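Local structure of putative DsbA oxidoreductase SCO1869 (Streptomyces coelicolor A3, 3GL5) at residues 15-20 with 126-131; 74-79 with 93-98. The protein probably acts as a thiol-disulfide oxidoreductase of the DsbA family, with a thioredoxin-type fold. One frame throughout, in Å; residues are numbered along the deposited sequence.

Interaction 1: 15-20 with 126-131; sequences WCYVGK and GNFADE. With NA (sodium ion), chain B.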
ATOM      1  N   TRP A  15       4.739   7.294  23.169  1.00 26.42           N
ATOM      2  CA  TRP A  15       3.876   6.101  23.099  1.00 26.53           C
ATOM      3  C   TRP A  15       3.736   5.473  21.727  1.00 26.89           C
ATOM      4  O   TRP A  15       3.337   4.325  21.639  1.00 27.38           O
ATOM      5  CB  TRP A  15       2.468   6.417  23.620  1.00 27.17           C
ATOM      6  CG  TRP A  15       2.503   6.727  25.123  1.00 28.41           C
ATOM      7  CD1 TRP A  15       2.260   7.934  25.748  1.00 30.23           C
ATOM      8  CD2 TRP A  15       2.877   5.813  26.144  1.00 27.19           C
ATOM      9  NE1 TRP A  15       2.448   7.804  27.120  1.00 29.03           N
ATOM     10  CE2 TRP A  15       2.824   6.509  27.380  1.00 28.96           C
ATOM     11  CE3 TRP A  15       3.231   4.460  26.136  1.00 31.24           C
ATOM     12  CZ2 TRP A  15       3.105   5.885  28.604  1.00 31.94           C
ATOM     13  CZ3 TRP A  15       3.532   3.837  27.364  1.00 32.49           C
ATOM     14  CH2 TRP A  15       3.462   4.558  28.576  1.00 32.75           C
ATOM     15  N   CYS A  16       3.974   6.247  20.663  1.00 26.06           N
ATOM     16  CA  CYS A  16       4.027   5.705  19.302  1.00 25.66           C
ATOM     17  C   CYS A  16       5.259   4.795  19.181  1.00 25.52           C
ATOM     18  O   CYS A  16       5.161   3.668  18.681  1.00 25.58           O
ATOM     19  CB  CYS A  16       4.096   6.849  18.286  1.00 24.84           C
ATOM     20  SG  CYS A  16       2.630   7.870  18.254  1.00 26.43           S
ATOM     21  N   TYR A  17       6.400   5.292  19.670  1.00 24.84           N
ATOM     22  CA  TYR A  17       7.672   4.559  19.724  1.00 24.29           C
ATOM     23  C   TYR A  17       7.601   3.288  20.574  1.00 24.31           C
ATOM     24  O   TYR A  17       8.022   2.226  20.119  1.00 24.68           O
ATOM     25  CB  TYR A  17       8.736   5.485  20.272  1.00 23.94           C
ATOM     26  CG  TYR A  17      10.171   4.954  20.400  1.00 22.29           C
ATOM     27  CD1 TYR A  17      10.844   4.296  19.342  1.00 18.93           C
ATOM     28  CD2 TYR A  17      10.873   5.203  21.550  1.00 19.19           C
ATOM     29  CE1 TYR A  17      12.217   3.856  19.504  1.00 18.77           C
ATOM     30  CE2 TYR A  17      12.202   4.813  21.713  1.00 19.38           C
ATOM     31  CZ  TYR A  17      12.867   4.147  20.715  1.00 18.89           C
ATOM     32  OH  TYR A  17      14.173   3.838  20.992  1.00 18.35           O
ATOM     33  N   VAL A  18       7.062   3.396  21.794  1.00 24.19           N
ATOM     34  CA  VAL A  18       6.850   2.230  22.660  1.00 24.43           C
ATOM     35  C   VAL A  18       5.767   1.294  22.079  1.00 26.02           C
ATOM     36  O   VAL A  18       5.973   0.069  22.025  1.00 25.68           O
ATOM     37  CB  VAL A  18       6.553   2.623  24.172  1.00 23.79           C
ATOM     38  CG1 VAL A  18       6.462   1.407  25.056  1.00 21.40           C
ATOM     39  CG2 VAL A  18       7.678   3.503  24.717  1.00 24.94           C
ATOM     40  N   GLY A  19       4.641   1.863  21.630  1.00 25.49           N
ATOM     41  CA  GLY A  19       3.550   1.052  21.059  1.00 27.05           C
ATOM     42  C   GLY A  19       3.881   0.296  19.776  1.00 27.75           C
ATOM     43  O   GLY A  19       3.286  -0.775  19.466  1.00 29.17           O
ATOM     44  N   LYS A  20       4.806   0.827  18.993  1.00 27.50           N
ATOM     45  CA  LYS A  20       5.208   0.117  17.797  1.00 26.91           C
ATOM     46  C   LYS A  20       5.872  -1.223  18.195  1.00 26.68           C
ATOM     47  O   LYS A  20       5.568  -2.277  17.639  1.00 26.04           O
ATOM     48  CB  LYS A  20       6.175   0.948  16.944  1.00 26.96           C
ATOM     49  CG  LYS A  20       6.668   0.124  15.701  1.00 27.44           C
ATOM     50  CD  LYS A  20       7.166   1.028  14.611  1.00 30.69           C
ATOM     51  CE  LYS A  20       8.626   1.013  14.561  1.00 34.11           C
ATOM     52  NZ  LYS A  20       9.043  -0.268  13.902  1.00 36.31           N
ATOM     53  N   GLY A 126      16.688   8.532  16.190  1.00 29.04           N
ATOM     54  CA  GLY A 126      17.171   9.938  16.116  1.00 29.29           C
ATOM     55  C   GLY A 126      16.490  10.838  17.152  1.00 29.28           C
ATOM     56  O   GLY A 126      17.135  11.651  17.799  1.00 29.90           O
ATOM     57  N   ASN A 127      15.189  10.659  17.338  1.00 29.71           N
ATOM     58  CA  ASN A 127      14.443  11.431  18.338  1.00 29.85           C
ATOM     59  C   ASN A 127      14.730  11.013  19.818  1.00 30.02           C
ATOM     60  O   ASN A 127      15.207  11.825  20.624  1.00 28.43           O
ATOM     61  CB  ASN A 127      12.927  11.500  18.007  1.00 29.42           C
ATOM     62  CG  ASN A 127      12.203  12.615  18.797  1.00 29.99           C
ATOM     63  OD1 ASN A 127      12.816  13.634  19.166  1.00 30.22           O
ATOM     64  ND2 ASN A 127      10.906  12.409  19.080  1.00 30.43           N
ATOM     65  N   PHE A 128      14.496   9.737  20.138  1.00 30.31           N
ATOM     66  CA  PHE A 128      14.425   9.258  21.520  1.00 31.06           C
ATOM     67  C   PHE A 128      15.712   8.660  22.081  1.00 31.72           C
ATOM     68  O   PHE A 128      15.919   8.688  23.297  1.00 32.82           O
ATOM     69  CB  PHE A 128      13.265   8.253  21.666  1.00 30.82           C
ATOM     70  CG  PHE A 128      11.896   8.860  21.401  1.00 31.45           C
ATOM     71  CD1 PHE A 128      11.321   9.730  22.314  1.00 26.97           C
ATOM     72  CD2 PHE A 128      11.187   8.562  20.219  1.00 30.87           C
ATOM     73  CE1 PHE A 128      10.054  10.301  22.065  1.00 31.16           C
ATOM     74  CE2 PHE A 128       9.931   9.108  19.984  1.00 30.99           C
ATOM     75  CZ  PHE A 128       9.358  10.005  20.926  1.00 29.60           C
ATOM     76  N   ALA A 129      16.582   8.152  21.211  1.00 31.78           N
ATOM     77  CA  ALA A 129      17.847   7.515  21.633  1.00 32.20           C
ATOM     78  C   ALA A 129      19.041   8.440  21.568  1.00 32.53           C
ATOM     79  O   ALA A 129      20.049   8.204  22.171  1.00 33.90           O
ATOM     80  CB  ALA A 129      18.125   6.249  20.813  1.00 31.65           C
ATOM     81  N   ASP A 130      18.909   9.531  20.865  1.00 33.73           N
ATOM     82  CA  ASP A 130      20.048  10.250  20.380  1.00 34.82           C
ATOM     83  C   ASP A 130      19.968  11.677  20.907  1.00 35.01           C
ATOM     84  O   ASP A 130      18.899  12.287  20.876  1.00 34.36           O
ATOM     85  CB  ASP A 130      19.850  10.250  18.872  1.00 36.26           C
ATOM     86  CG  ASP A 130      21.105  10.441  18.101  1.00 39.65           C
ATOM     87  OD1 ASP A 130      21.984  11.217  18.542  1.00 44.91           O
ATOM     88  OD2 ASP A 130      21.168   9.853  16.999  1.00 43.07           O
ATOM     89  N   GLU A 131      21.096  12.222  21.355  1.00 35.42           N
ATOM     90  CA  GLU A 131      21.158  13.570  21.955  1.00 35.86           C
ATOM     91  C   GLU A 131      21.002  14.689  20.910  1.00 35.25           C
ATOM     92  O   GLU A 131      20.399  15.734  21.198  1.00 34.77           O
ATOM     93  CB  GLU A 131      22.450  13.691  22.774  1.00 36.44           C
ATOM     94  CG  GLU A 131      22.830  15.056  23.269  1.00 40.89           C
ATOM     95  CD  GLU A 131      24.184  15.056  24.000  1.00 45.72           C
ATOM     96  OE1 GLU A 131      24.799  13.966  24.144  1.00 47.76           O
ATOM     97  OE2 GLU A 131      24.644  16.148  24.428  1.00 48.28           O
TER
HETATM   98 NA    NA B 301      17.241  13.480  19.330  1.00 47.70          NA
HETATM   99  O   HOH W   1      15.397  15.169  18.715  1.00 26.63           O
HETATM  100  O   HOH W   2      17.781  15.742  20.918  1.00 41.68           O
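Y17 and F128 lay their rings nearly parallel, with the planes 11° apart. The rings are slid past each other, with centroids 5.0 Å apart, and so they barely overlap. The side chains run in opposite directions. The flank of Y17 therefore reaches the root of F128: Y17 CE2 lies 3.6 Å from F128 CB. Nearer the middle, Y17 CD2 meets F128 CD2, also at 3.6 Å. At the other end F128 CE2 comes to 3.8 Å from Y17 CB. A chi1 of -179° swings the Y17 ring away from its own backbone N, out from helix 14-28 and toward F128. Its hydroxyl goes on to a hydrogen bond with A89 O.

N127 ND2 sits 3.4 Å above one face of the F128 ring, toward its rim, and is hydrogen-bonded to I11 O. On the far side of the turn from Y17, the backbone oxygens of G126, N127 and D130 coordinate a sodium ion. R132 O and two waters complete its ligands. One of these waters also donates to N127 OD1. The contact is buried. It joins the C-terminal part of helix 116-128 to the helix that starts at the C13-C16 disulfide, a CxxC placed as in the thioredoxin-fold active site.

Interaction 2: 74-79 with 93-98; sequences AGEDNL and RDRDHG. With ACT (acetate ion), chain C.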
ATOM      1  N   ALA A  74       9.100  12.386  36.283  1.00 32.95           N
ATOM      2  CA  ALA A  74       8.553  11.052  36.588  1.00 33.87           C
ATOM      3  C   ALA A  74       7.878  10.368  35.397  1.00 34.74           C
ATOM      4  O   ALA A  74       8.019   9.167  35.214  1.00 33.79           O
ATOM      5  CB  ALA A  74       7.593  11.100  37.758  1.00 34.21           C
ATOM      6  N   GLY A  75       7.141  11.133  34.594  1.00 35.33           N
ATOM      7  CA  GLY A  75       6.545  10.573  33.389  1.00 35.42           C
ATOM      8  C   GLY A  75       7.643  10.056  32.489  1.00 35.44           C
ATOM      9  O   GLY A  75       7.543   8.956  31.982  1.00 37.31           O
ATOM     10  N   GLU A  76       8.709  10.843  32.322  1.00 35.10           N
ATOM     11  CA  GLU A  76       9.834  10.487  31.459  1.00 33.99           C
ATOM     12  C   GLU A  76      10.602   9.270  31.967  1.00 32.97           C
ATOM     13  O   GLU A  76      10.991   8.392  31.166  1.00 31.90           O
ATOM     14  CB  GLU A  76      10.794  11.664  31.275  1.00 34.24           C
ATOM     15  CG  GLU A  76      10.243  12.797  30.411  1.00 37.46           C
ATOM     16  CD  GLU A  76       9.507  12.314  29.176  1.00 39.46           C
ATOM     17  OE1 GLU A  76      10.146  11.765  28.256  1.00 37.64           O
ATOM     18  OE2 GLU A  76       8.265  12.495  29.147  1.00 42.96           O
ATOM     19  N   ASP A  77      10.819   9.224  33.275  1.00 30.82           N
ATOM     20  CA  ASP A  77      11.424   8.043  33.905  1.00 30.52           C
ATOM     21  C   ASP A  77      10.551   6.809  33.654  1.00 30.35           C
ATOM     22  O   ASP A  77      11.045   5.749  33.282  1.00 30.05           O
ATOM     23  CB  ASP A  77      11.645   8.249  35.411  1.00 30.43           C
ATOM     24  CG  ASP A  77      12.663   9.345  35.712  1.00 31.59           C
ATOM     25  OD1 ASP A  77      13.379   9.812  34.822  1.00 32.97           O
ATOM     26  OD2 ASP A  77      12.746   9.781  36.869  1.00 40.50           O
ATOM     27  N   ASN A  78       9.244   6.954  33.821  1.00 29.76           N
ATOM     28  CA  ASN A  78       8.385   5.840  33.526  1.00 29.50           C
ATOM     29  C   ASN A  78       8.457   5.398  32.071  1.00 29.09           C
ATOM     30  O   ASN A  78       8.499   4.198  31.777  1.00 29.78           O
ATOM     31  CB  ASN A  78       6.936   6.139  33.848  1.00 29.43           C
ATOM     32  CG  ASN A  78       6.036   5.010  33.387  1.00 30.23           C
ATOM     33  OD1 ASN A  78       6.266   3.846  33.731  1.00 29.34           O
ATOM     34  ND2 ASN A  78       5.018   5.339  32.586  1.00 32.97           N
ATOM     35  N   LEU A  79       8.465   6.366  31.162  1.00 27.86           N
ATOM     36  CA  LEU A  79       8.571   6.063  29.749  1.00 26.78           C
ATOM     37  C   LEU A  79       9.907   5.374  29.452  1.00 27.00           C
ATOM     38  O   LEU A  79       9.975   4.465  28.638  1.00 27.03           O
ATOM     39  CB  LEU A  79       8.377   7.335  28.925  1.00 26.48           C
ATOM     40  CG  LEU A  79       6.907   7.598  28.538  1.00 26.24           C
ATOM     41  CD1 LEU A  79       6.689   9.088  28.149  1.00 27.21           C
ATOM     42  CD2 LEU A  79       6.532   6.685  27.395  1.00 25.74           C
ATOM     43  N   ARG A  93      16.237  12.425  29.826  1.00 33.93           N
ATOM     44  CA  ARG A  93      16.645  13.776  30.092  1.00 34.56           C
ATOM     45  C   ARG A  93      17.008  14.505  28.817  1.00 34.58           C
ATOM     46  O   ARG A  93      17.615  13.934  27.905  1.00 34.17           O
ATOM     47  CB  ARG A  93      17.874  13.774  30.997  1.00 35.03           C
ATOM     48  CG  ARG A  93      17.685  14.452  32.307  1.00 38.14           C
ATOM     49  CD  ARG A  93      16.765  13.651  33.158  1.00 43.03           C
ATOM     50  NE  ARG A  93      16.759  14.105  34.535  1.00 46.48           N
ATOM     51  CZ  ARG A  93      16.328  13.353  35.535  1.00 50.17           C
ATOM     52  NH1 ARG A  93      16.350  13.816  36.783  1.00 49.78           N
ATOM     53  NH2 ARG A  93      15.865  12.127  35.276  1.00 52.97           N
ATOM     54  N   ASP A  94      16.640  15.780  28.785  1.00 34.33           N
ATOM     55  CA  ASP A  94      17.073  16.736  27.766  1.00 34.33           C
ATOM     56  C   ASP A  94      16.587  16.439  26.385  1.00 33.66           C
ATOM     57  O   ASP A  94      17.242  16.839  25.436  1.00 34.31           O
ATOM     58  CB  ASP A  94      18.600  16.855  27.699  1.00 34.74           C
ATOM     59  CG  ASP A  94      19.218  17.242  29.023  1.00 36.81           C
ATOM     60  OD1 ASP A  94      18.617  18.041  29.794  1.00 38.76           O
ATOM     61  OD2 ASP A  94      20.322  16.724  29.293  1.00 40.87           O
ATOM     62  N   ARG A  95      15.478  15.720  26.259  1.00 32.90           N
ATOM     63  CA  ARG A  95      14.832  15.541  24.952  1.00 32.11           C
ATOM     64  C   ARG A  95      14.202  16.853  24.500  1.00 31.91           C
ATOM     65  O   ARG A  95      13.877  17.728  25.318  1.00 30.67           O
ATOM     66  CB  ARG A  95      13.775  14.457  25.014  1.00 32.11           C
ATOM     67  CG  ARG A  95      14.327  12.989  25.236  1.00 33.55           C
ATOM     68  CD  ARG A  95      13.360  11.905  24.690  1.00 30.33           C
ATOM     69  NE  ARG A  95      12.000  12.062  25.214  1.00 28.64           N
ATOM     70  CZ  ARG A  95      11.023  12.722  24.590  1.00 32.47           C
ATOM     71  NH1 ARG A  95      11.242  13.305  23.404  1.00 31.32           N
ATOM     72  NH2 ARG A  95       9.819  12.809  25.169  1.00 32.02           N
ATOM     73  N   ASP A  96      14.103  17.006  23.185  1.00 31.58           N
ATOM     74  CA  ASP A  96      13.489  18.178  22.605  1.00 31.77           C
ATOM     75  C   ASP A  96      12.288  17.742  21.782  1.00 32.41           C
ATOM     76  O   ASP A  96      11.997  16.535  21.636  1.00 33.08           O
ATOM     77  CB  ASP A  96      14.496  19.009  21.800  1.00 30.72           C
ATOM     78  CG  ASP A  96      15.009  18.290  20.534  1.00 32.56           C
ATOM     79  OD1 ASP A  96      14.875  17.056  20.390  1.00 29.90           O
ATOM     80  OD2 ASP A  96      15.579  18.985  19.666  1.00 32.24           O
ATOM     81  N   HIS A  97      11.573  18.726  21.258  1.00 32.64           N
ATOM     82  CA  HIS A  97      10.319  18.485  20.618  1.00 32.92           C
ATOM     83  C   HIS A  97      10.086  19.587  19.587  1.00 32.48           C
ATOM     84  O   HIS A  97      10.307  20.753  19.882  1.00 31.25           O
ATOM     85  CB  HIS A  97       9.238  18.513  21.697  1.00 33.95           C
ATOM     86  CG  HIS A  97       7.851  18.554  21.159  1.00 36.88           C
ATOM     87  ND1 HIS A  97       6.988  17.478  21.245  1.00 44.49           N
ATOM     88  CD2 HIS A  97       7.159  19.544  20.549  1.00 40.65           C
ATOM     89  CE1 HIS A  97       5.827  17.803  20.694  1.00 43.62           C
ATOM     90  NE2 HIS A  97       5.912  19.045  20.252  1.00 42.68           N
ATOM     91  N   GLY A  98       9.602  19.214  18.396  1.00 32.25           N
ATOM     92  CA  GLY A  98       9.369  20.182  17.310  1.00 31.14           C
ATOM     93  C   GLY A  98       8.403  19.693  16.241  1.00 31.65           C
ATOM     94  O   GLY A  98       7.660  18.708  16.422  1.00 31.00           O
TER
HETATM   95  C   ACT C 302       7.273  14.481  22.845  1.00 62.09           C
HETATM   96  O   ACT C 302       7.793  15.042  21.863  1.00 62.70           O
HETATM   97  OXT ACT C 302       8.098  13.958  23.601  1.00 60.82           O
HETATM   98  CH3 ACT C 302       5.780  14.463  23.074  1.00 62.57           C
HETATM   99  O   HOH W   3      12.577  12.313  28.043  1.00 45.61           O
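E76 reaches from helix 69-85 to R95, which lies just before the short strand 96-97. Its chain is bent at chi2 (-42°), and OE1 does the touching. R95 NH2 donates to E76 OE1 over 3.3 Å in a salt bridge, with an N-H...O angle of 157°. The two side chains cross at about a right angle. The acceptor is close to the guanidinium plane, but the N-H comes from above the carboxylate plane. OE1 has further partners: Y90 OH, and a water at a short 2.5 Å from E76 OE1 that also bonds weakly to R95 NE. R95 NH2, Y90 OH and the water all meet this oxygen of the buried E76.

The helix belongs to the helical part of the DsbA-like domain, and strand 96-97 pairs antiparallel with strand 55-56. An acetate ion, probably from the crystallisation liquor, sits at the edge of the R95 guanidinium. R95 NH2 gives it a bond of 2.6 Å to OXT, while the bond from NH1 is weak. H97 ND1 holds the other acetate oxygen, O, also at 2.6 Å, at the edge of the imidazole and near its plane.

One residue further along the helix, D77 makes a second salt bridge, one without the hydrogen bond of the first. Its OD1 is 3.4 Å from R93 NH2, with the carboxylate and guanidinium planes 23° apart. L79 packs on P14 and W15 of helix 14-28.

How the interactions relate
Interactions 1 and 2 have centres about 10 Å apart and touch directly. F128 CE1 of interaction 1 packs against R95 NH1 of interaction 2 at 3.5 Å. W15 CE2, beside C16 of the disulfide, meets L79 CD2 at 3.7 Å. Helix 14-28 therefore touches both 126-131 and 74-79. The acetate held by R95 and H97 also lies about 4 Å from the F128 side chain at the nearest atoms, so F128 of interaction 1 and R95 and H97 of interaction 2 all lie beside it. The sodium ion of interaction 1 is about 7 Å from the nearest atom of the R95 side chain. Along the chain, interaction 2 is nested in the loop that interaction 1 closes.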